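Local coordinates for Lmaj004144AAA protein (Leishmania major, PDB 1Y63) that probably acts as a nucleoside monophosphate kinase and ATPase, transferring phosphate between ATP and AMP, and probably takes part in late 18S rRNA maturation, at residues Ile13-Thr18 with Val105-Ser110; Thr24-Met29 with Ala165-Glu170. All coordinates share one frame; numbering follows the deposited sequence. Where two conformers were deposited one is given.

Interaction 1: Ile13-Thr18 with Val105-Ser110; sequences ILITGT and VVLHTS
The flat unit here is a piece of sheet made by I13-T16 and V105-H108. I15, V105 and L107 lie on one face, and T16 and V106 lie on the other. At the edges, strand 85-89 lies beside strand 12-16, and strand 153-157 beside strand 103-108, where V106 touches V155. I15 lies alongside V105, with its CD1 3.7 Å from V105 CB. The other branch of I15, CG2, is 3.8 Å from L107 CD1. On the second face T16 and V106 run side by side, and T16 CG2 is 3.8 Å from V106 CG2. T16 OG1, anti to the backbone N (chi1 -170°), is bonded to the carbonyl of Y90. Between the strands V105 N donates to L14 O (2.8 Å) and T16 N to V105 O (2.9 Å). L107 N donates to T16 O at 3.0 Å. These are the neighbouring parallel strands 12-16 and 103-108 of a P-loop NTPase core. Helices 23-33 and 161-178 cover the face of I15 and V105. G17 CA lies 3.8 Å from L107 O. Beyond G17 a water joins the two segments, accepting from T18 N and donating to L107 O (2.7 Å).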
loop_
_atom_site.group_PDB
_atom_site.type_symbol
_atom_site.label_atom_id
_atom_site.label_comp_id
_atom_site.label_asym_id
_atom_site.label_seq_id
_atom_site.Cartn_x
_atom_site.Cartn_y
_atom_site.Cartn_z
ATOM N N ILE A 13 -1.661 -3.297 -8.577
ATOM C CA ILE A 13 -2.478 -2.787 -7.470
ATOM C C ILE A 13 -1.583 -2.168 -6.416
ATOM O O ILE A 13 -0.505 -2.705 -6.118
ATOM C CB ILE A 13 -3.266 -3.947 -6.818
ATOM C CG1 ILE A 13 -4.135 -4.660 -7.862
ATOM C CG2 ILE A 13 -4.087 -3.447 -5.607
ATOM C CD1 ILE A 13 -4.748 -5.917 -7.299
ATOM N N LEU A 14 -2.016 -1.039 -5.848
ATOM C CA LEU A 14 -1.369 -0.445 -4.697
ATOM C C LEU A 14 -2.275 -0.608 -3.501
ATOM O O LEU A 14 -3.451 -0.313 -3.579
ATOM C CB LEU A 14 -1.105 1.039 -4.928
ATOM C CG LEU A 14 -0.516 1.842 -3.751
ATOM C CD1 LEU A 14 0.835 1.281 -3.341
ATOM C CD2 LEU A 14 -0.421 3.307 -4.155
ATOM N N ILE A 15 -1.709 -1.137 -2.407
ATOM C CA ILE A 15 -2.378 -1.190 -1.099
ATOM C C ILE A 15 -1.674 -0.175 -0.196
ATOM O O ILE A 15 -0.462 -0.264 0.046
ATOM C CB ILE A 15 -2.325 -2.590 -0.437
ATOM C CG1 ILE A 15 -2.667 -3.728 -1.415
ATOM C CG2 ILE A 15 -3.216 -2.604 0.792
ATOM C CD1 ILE A 15 -4.012 -3.671 -2.028
ATOM N N THR A 16 -2.420 0.818 0.256
ATOM C CA THR A 16 -1.860 1.872 1.086
ATOM C C THR A 16 -2.773 2.096 2.317
ATOM O O THR A 16 -3.805 1.425 2.467
ATOM C CB THR A 16 -1.623 3.146 0.247
ATOM O OG1 THR A 16 -0.852 4.086 1.007
ATOM C CG2 THR A 16 -2.963 3.817 -0.182
ATOM N N GLY A 17 -2.362 2.970 3.225
ATOM C CA GLY A 17 -2.995 3.082 4.518
ATOM C C GLY A 17 -1.964 3.295 5.602
ATOM O O GLY A 17 -0.788 2.961 5.447
ATOM N N THR A 18 -2.414 3.853 6.708
ATOM C CA THR A 18 -1.578 4.042 7.882
ATOM C C THR A 18 -0.874 2.751 8.313
ATOM O O THR A 18 -1.438 1.634 8.177
ATOM C CB THR A 18 -2.471 4.494 9.049
ATOM O OG1 THR A 18 -3.273 5.586 8.627
ATOM C CG2 THR A 18 -1.667 4.902 10.236
ATOM N N VAL A 105 -6.010 0.653 -3.273
ATOM C CA VAL A 105 -6.859 0.260 -2.160
ATOM C C VAL A 105 -6.339 0.937 -0.930
ATOM O O VAL A 105 -5.151 0.804 -0.595
ATOM C CB VAL A 105 -6.805 -1.263 -1.943
ATOM C CG1 VAL A 105 -7.698 -1.664 -0.807
ATOM C CG2 VAL A 105 -7.154 -2.005 -3.210
ATOM N N VAL A 106 -7.195 1.714 -0.263
ATOM C CA VAL A 106 -6.802 2.388 0.977
ATOM C C VAL A 106 -7.504 1.672 2.124
ATOM O O VAL A 106 -8.737 1.586 2.135
ATOM C CB VAL A 106 -7.240 3.876 0.987
ATOM C CG1 VAL A 106 -6.831 4.560 2.310
ATOM C CG2 VAL A 106 -6.713 4.659 -0.181
ATOM N N LEU A 107 -6.707 1.218 3.101
ATOM C CA LEU A 107 -7.207 0.519 4.265
ATOM C C LEU A 107 -7.372 1.467 5.444
ATOM O O LEU A 107 -6.528 2.316 5.685
ATOM C CB LEU A 107 -6.278 -0.629 4.658
ATOM C CG LEU A 107 -5.948 -1.647 3.552
ATOM C CD1 LEU A 107 -5.043 -2.760 4.068
ATOM C CD2 LEU A 107 -7.214 -2.176 3.002
ATOM N N HIS A 108 -8.495 1.297 6.142
ATOM C CA HIS A 108 -8.771 1.964 7.407
ATOM C C HIS A 108 -8.957 0.958 8.512
ATOM O O HIS A 108 -9.343 -0.186 8.262
ATOM C CB HIS A 108 -10.033 2.811 7.275
ATOM C CG HIS A 108 -9.807 4.101 6.556
ATOM N ND1 HIS A 108 -8.974 5.083 7.051
ATOM C CD2 HIS A 108 -10.324 4.588 5.408
ATOM C CE1 HIS A 108 -8.989 6.120 6.229
ATOM N NE2 HIS A 108 -9.813 5.852 5.234
ATOM N N THR A 109 -8.706 1.379 9.748
ATOM C CA THR A 109 -8.880 0.502 10.897
ATOM C C THR A 109 -9.404 1.364 12.048
ATOM O O THR A 109 -8.940 2.505 12.230
ATOM C CB THR A 109 -7.529 -0.169 11.263
ATOM O OG1 THR A 109 -7.024 -0.909 10.132
ATOM C CG2 THR A 109 -7.639 -1.128 12.399
ATOM N N SER A 110 -10.381 0.852 12.792
ATOM C CA SER A 110 -10.914 1.567 13.945
ATOM C C SER A 110 -9.805 1.860 14.931
ATOM O O SER A 110 -8.856 1.113 15.035
ATOM C CB SER A 110 -12.015 0.739 14.615
ATOM O OG SER A 110 -13.077 0.482 13.699
HETATM O O HOH W 1 -5.379 4.606 6.477
#

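Interaction 2: Thr24-Met29 with Ala165-Glu170; sequences TSMAEM and AATVEE. With MN (manganese (II) ion), chain C; MN (manganese (II) ion), chain B; ADP (adenosine-5'-diphosphate), chain Q.
M26 and M29 both put CG anti to the backbone N (chi1 -174° and -176°). An extended chi2 carries each chain on to SD, and the chain then bends at chi3. The ends of both side chains reach helix 161-178. In M26 the bend sets CE against T167, 3.6 Å from its CG2. The two side chains cross at about a right angle. M26 CG lies 3.9 Å from V168 CG2, and these side chains slide past each other in opposite directions. M29 brings SD to V168 CG2 at 3.6 Å, and SD also passes the backbone of A165. M29 was deposited in two conformers, so its contacts are less certain. V168 CG2 touches both methionines. The axes of segments 24-29 and 165-170 cross at 52° and come within 10.4 Å. T167 gives its methyl to the contact, while its OG1 is bonded to R156 and to the carbonyl of Q163.

The first turn of helix 23-33 completes the P-loop (Walker A), with T24 as its last residue. T24 N donates to ADP O3B (3.0 Å). S25 N and S25 OG both donate to ADP O1A, so two bonds grip that oxygen. T24 OG1 binds a manganese ion at 2.1 Å, and O3B and four waters complete its six ligands. D89 is a second-shell partner bonded to T24 OG1. E28 OE2 binds a second manganese ion (2.2 Å), together with H39.

The chemistry is therefore divided around the helix. T24, S25 and E28 meet phosphate and metal, and M26 and M29 meet the other helix. No hydrogen bond joins the two segments, so they are held to each other by methyl, methylene and thioether packing.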
loop_
_atom_site.group_PDB
_atom_site.type_symbol
_atom_site.label_atom_id
_atom_site.label_comp_id
_atom_site.label_asym_id
_atom_site.label_seq_id
_atom_site.Cartn_x
_atom_site.Cartn_y
_atom_site.Cartn_z
ATOM N N THR A 24 0.415 -5.190 4.461
ATOM C CA THR A 24 1.256 -6.333 4.151
ATOM C C THR A 24 0.464 -7.624 4.226
ATOM O O THR A 24 0.600 -8.507 3.339
ATOM C CB THR A 24 2.493 -6.349 5.073
ATOM O OG1 THR A 24 3.243 -5.143 4.873
ATOM C CG2 THR A 24 3.374 -7.585 4.757
ATOM N N SER A 25 -0.389 -7.733 5.238
ATOM C CA SER A 25 -1.254 -8.902 5.381
ATOM C C SER A 25 -2.166 -9.080 4.166
ATOM O O SER A 25 -2.334 -10.185 3.653
ATOM C CB SER A 25 -2.064 -8.832 6.658
ATOM O OG SER A 25 -1.198 -8.807 7.782
ATOM N N MET A 26 -2.785 -7.985 3.741
ATOM C CA MET A 26 -3.671 -8.046 2.568
ATOM C C MET A 26 -2.901 -8.335 1.299
ATOM O O MET A 26 -3.325 -9.144 0.486
ATOM C CB MET A 26 -4.494 -6.788 2.400
ATOM C CG MET A 26 -5.501 -6.919 1.267
ATOM S SD MET A 26 -6.573 -5.484 1.119
ATOM C CE MET A 26 -7.609 -5.733 2.557
ATOM N N ALA A 27 -1.738 -7.713 1.132
ATOM C CA ALA A 27 -0.939 -7.952 -0.068
ATOM C C ALA A 27 -0.485 -9.424 -0.126
ATOM O O ALA A 27 -0.427 -10.021 -1.216
ATOM C CB ALA A 27 0.246 -7.037 -0.101
ATOM N N GLU A 28 -0.140 -9.995 1.031
ATOM C CA GLU A 28 0.247 -11.396 1.038
ATOM C C GLU A 28 -0.933 -12.309 0.759
ATOM O O GLU A 28 -0.786 -13.335 0.091
ATOM C CB GLU A 28 0.979 -11.769 2.322
ATOM C CG GLU A 28 2.309 -11.018 2.468
ATOM C CD GLU A 28 3.442 -11.563 1.597
ATOM O OE1 GLU A 28 3.220 -12.400 0.693
ATOM O OE2 GLU A 28 4.590 -11.136 1.824
ATOM N N MET A 29 -2.117 -11.951 1.236
ATOM C CA MET A 29 -3.320 -12.689 0.840
ATOM C C MET A 29 -3.573 -12.662 -0.656
ATOM O O MET A 29 -3.880 -13.687 -1.262
ATOM C CB MET A 29 -4.538 -12.178 1.587
ATOM C CG MET A 29 -5.771 -12.978 1.278
ATOM S SD MET A 29 -7.329 -12.506 2.067
ATOM C CE MET A 29 -7.241 -13.422 3.595
ATOM N N ALA A 165 -10.915 -10.673 3.765
ATOM C CA ALA A 165 -11.250 -11.645 2.740
ATOM C C ALA A 165 -12.265 -11.091 1.752
ATOM O O ALA A 165 -12.164 -11.321 0.551
ATOM C CB ALA A 165 -11.744 -12.931 3.372
ATOM N N ALA A 166 -13.250 -10.349 2.257
ATOM C CA ALA A 166 -14.268 -9.747 1.390
ATOM C C ALA A 166 -13.687 -8.673 0.474
ATOM O O ALA A 166 -14.062 -8.551 -0.704
ATOM C CB ALA A 166 -15.418 -9.194 2.236
ATOM N N THR A 167 -12.743 -7.895 1.003
ATOM C CA THR A 167 -12.036 -6.926 0.202
ATOM C C THR A 167 -11.246 -7.629 -0.906
ATOM O O THR A 167 -11.264 -7.203 -2.063
ATOM C CB THR A 167 -11.133 -6.044 1.079
ATOM O OG1 THR A 167 -11.975 -5.261 1.954
ATOM C CG2 THR A 167 -10.253 -5.153 0.217
ATOM N N VAL A 168 -10.560 -8.719 -0.562
ATOM C CA VAL A 168 -9.823 -9.448 -1.584
ATOM C C VAL A 168 -10.749 -9.998 -2.667
ATOM O O VAL A 168 -10.389 -9.984 -3.824
ATOM C CB VAL A 168 -8.866 -10.485 -0.966
ATOM C CG1 VAL A 168 -8.276 -11.376 -2.035
ATOM C CG2 VAL A 168 -7.759 -9.762 -0.190
ATOM N N GLU A 169 -11.967 -10.407 -2.310
ATOM C CA GLU A 169 -12.951 -10.874 -3.264
ATOM C C GLU A 169 -13.381 -9.723 -4.192
ATOM O O GLU A 169 -13.475 -9.891 -5.411
ATOM C CB GLU A 169 -14.162 -11.465 -2.534
ATOM C CG GLU A 169 -13.906 -12.720 -1.726
ATOM C CD GLU A 169 -15.078 -13.696 -1.762
ATOM O OE1 GLU A 169 -16.243 -13.247 -1.712
ATOM O OE2 GLU A 169 -14.833 -14.919 -1.832
ATOM N N GLU A 170 -13.611 -8.548 -3.621
ATOM C CA GLU A 170 -13.934 -7.372 -4.431
ATOM C C GLU A 170 -12.777 -7.056 -5.380
ATOM O O GLU A 170 -12.987 -6.736 -6.542
ATOM C CB GLU A 170 -14.271 -6.159 -3.548
ATOM C CG GLU A 170 -14.630 -4.898 -4.330
ATOM C CD GLU A 170 -16.034 -4.925 -4.908
ATOM O OE1 GLU A 170 -16.855 -5.725 -4.426
ATOM O OE2 GLU A 170 -16.310 -4.131 -5.830
HETATM MN MN MN C . 6.058 -10.654 0.292
HETATM MN MN MN B . 3.625 -3.668 6.362
HETATM P PB ADP Q . 0.753 -2.850 7.833
HETATM O O1B ADP Q . 1.601 -2.065 8.815
HETATM O O2B ADP Q . -0.338 -1.971 7.259
HETATM O O3B ADP Q . 1.555 -3.611 6.781
HETATM P PA ADP Q . 0.167 -5.522 8.813
HETATM O O1A ADP Q . -0.303 -6.266 7.582
HETATM O O2A ADP Q . 1.624 -5.742 9.218
HETATM O O3A ADP Q . -0.102 -3.960 8.685
HETATM O "O5'" ADP Q . -0.783 -5.876 10.055
HETATM C "C5'" ADP Q . -0.222 -5.935 11.359
HETATM C "C4'" ADP Q . -0.980 -7.021 12.084
HETATM O "O4'" ADP Q . -2.368 -6.699 12.105
HETATM C "C3'" ADP Q . -0.910 -8.381 11.410
HETATM O "O3'" ADP Q . 0.281 -9.102 11.711
HETATM C "C2'" ADP Q . -2.145 -9.044 11.956
HETATM O "O2'" ADP Q . -1.941 -9.441 13.307
HETATM C "C1'" ADP Q . -3.126 -7.903 12.014
HETATM N N9 ADP Q . -4.044 -7.739 10.873
HETATM C C8 ADP Q . -3.828 -7.156 9.648
HETATM N N7 ADP Q . -4.961 -7.141 8.912
HETATM C C5 ADP Q . -5.939 -7.710 9.698
HETATM C C6 ADP Q . -7.354 -7.984 9.512
HETATM N N6 ADP Q . -7.973 -7.636 8.367
HETATM N N1 ADP Q . -7.995 -8.572 10.544
HETATM C C2 ADP Q . -7.345 -8.894 11.694
HETATM N N3 ADP Q . -6.044 -8.682 11.964
HETATM C C4 ADP Q . -5.316 -8.093 10.974
HETATM O O HOH W 2 5.808 -3.764 6.017
HETATM O O HOH W 3 3.470 -2.231 4.780
HETATM O O HOH W 4 4.003 -2.062 7.881
HETATM O O HOH W 5 3.897 -5.248 7.877
HETATM O O HOH W 6 7.318 -9.419 1.593
#

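From the N terminus, strand 12-16 leads through the P-loop into helix 23-33, so the first halves of both contacts come early. The chain then makes strands 37-41 and 85-89 before strand 103-108 returns beside strand 12-16. Interaction 1 closes this loop of 86 residues. Strand 153-157 and helix 161-178 follow, and interaction 2 closes a loop of 135 residues. The segments alternate along the chain, so the two loops cross. Interaction 1 joins neighbouring strands in the middle of the sheet. Interaction 2 joins two helices that cover one sheet face. They meet where L107 CD2 packs on M26 CE (3.6 Å), linking sheet and helices near the ADP site.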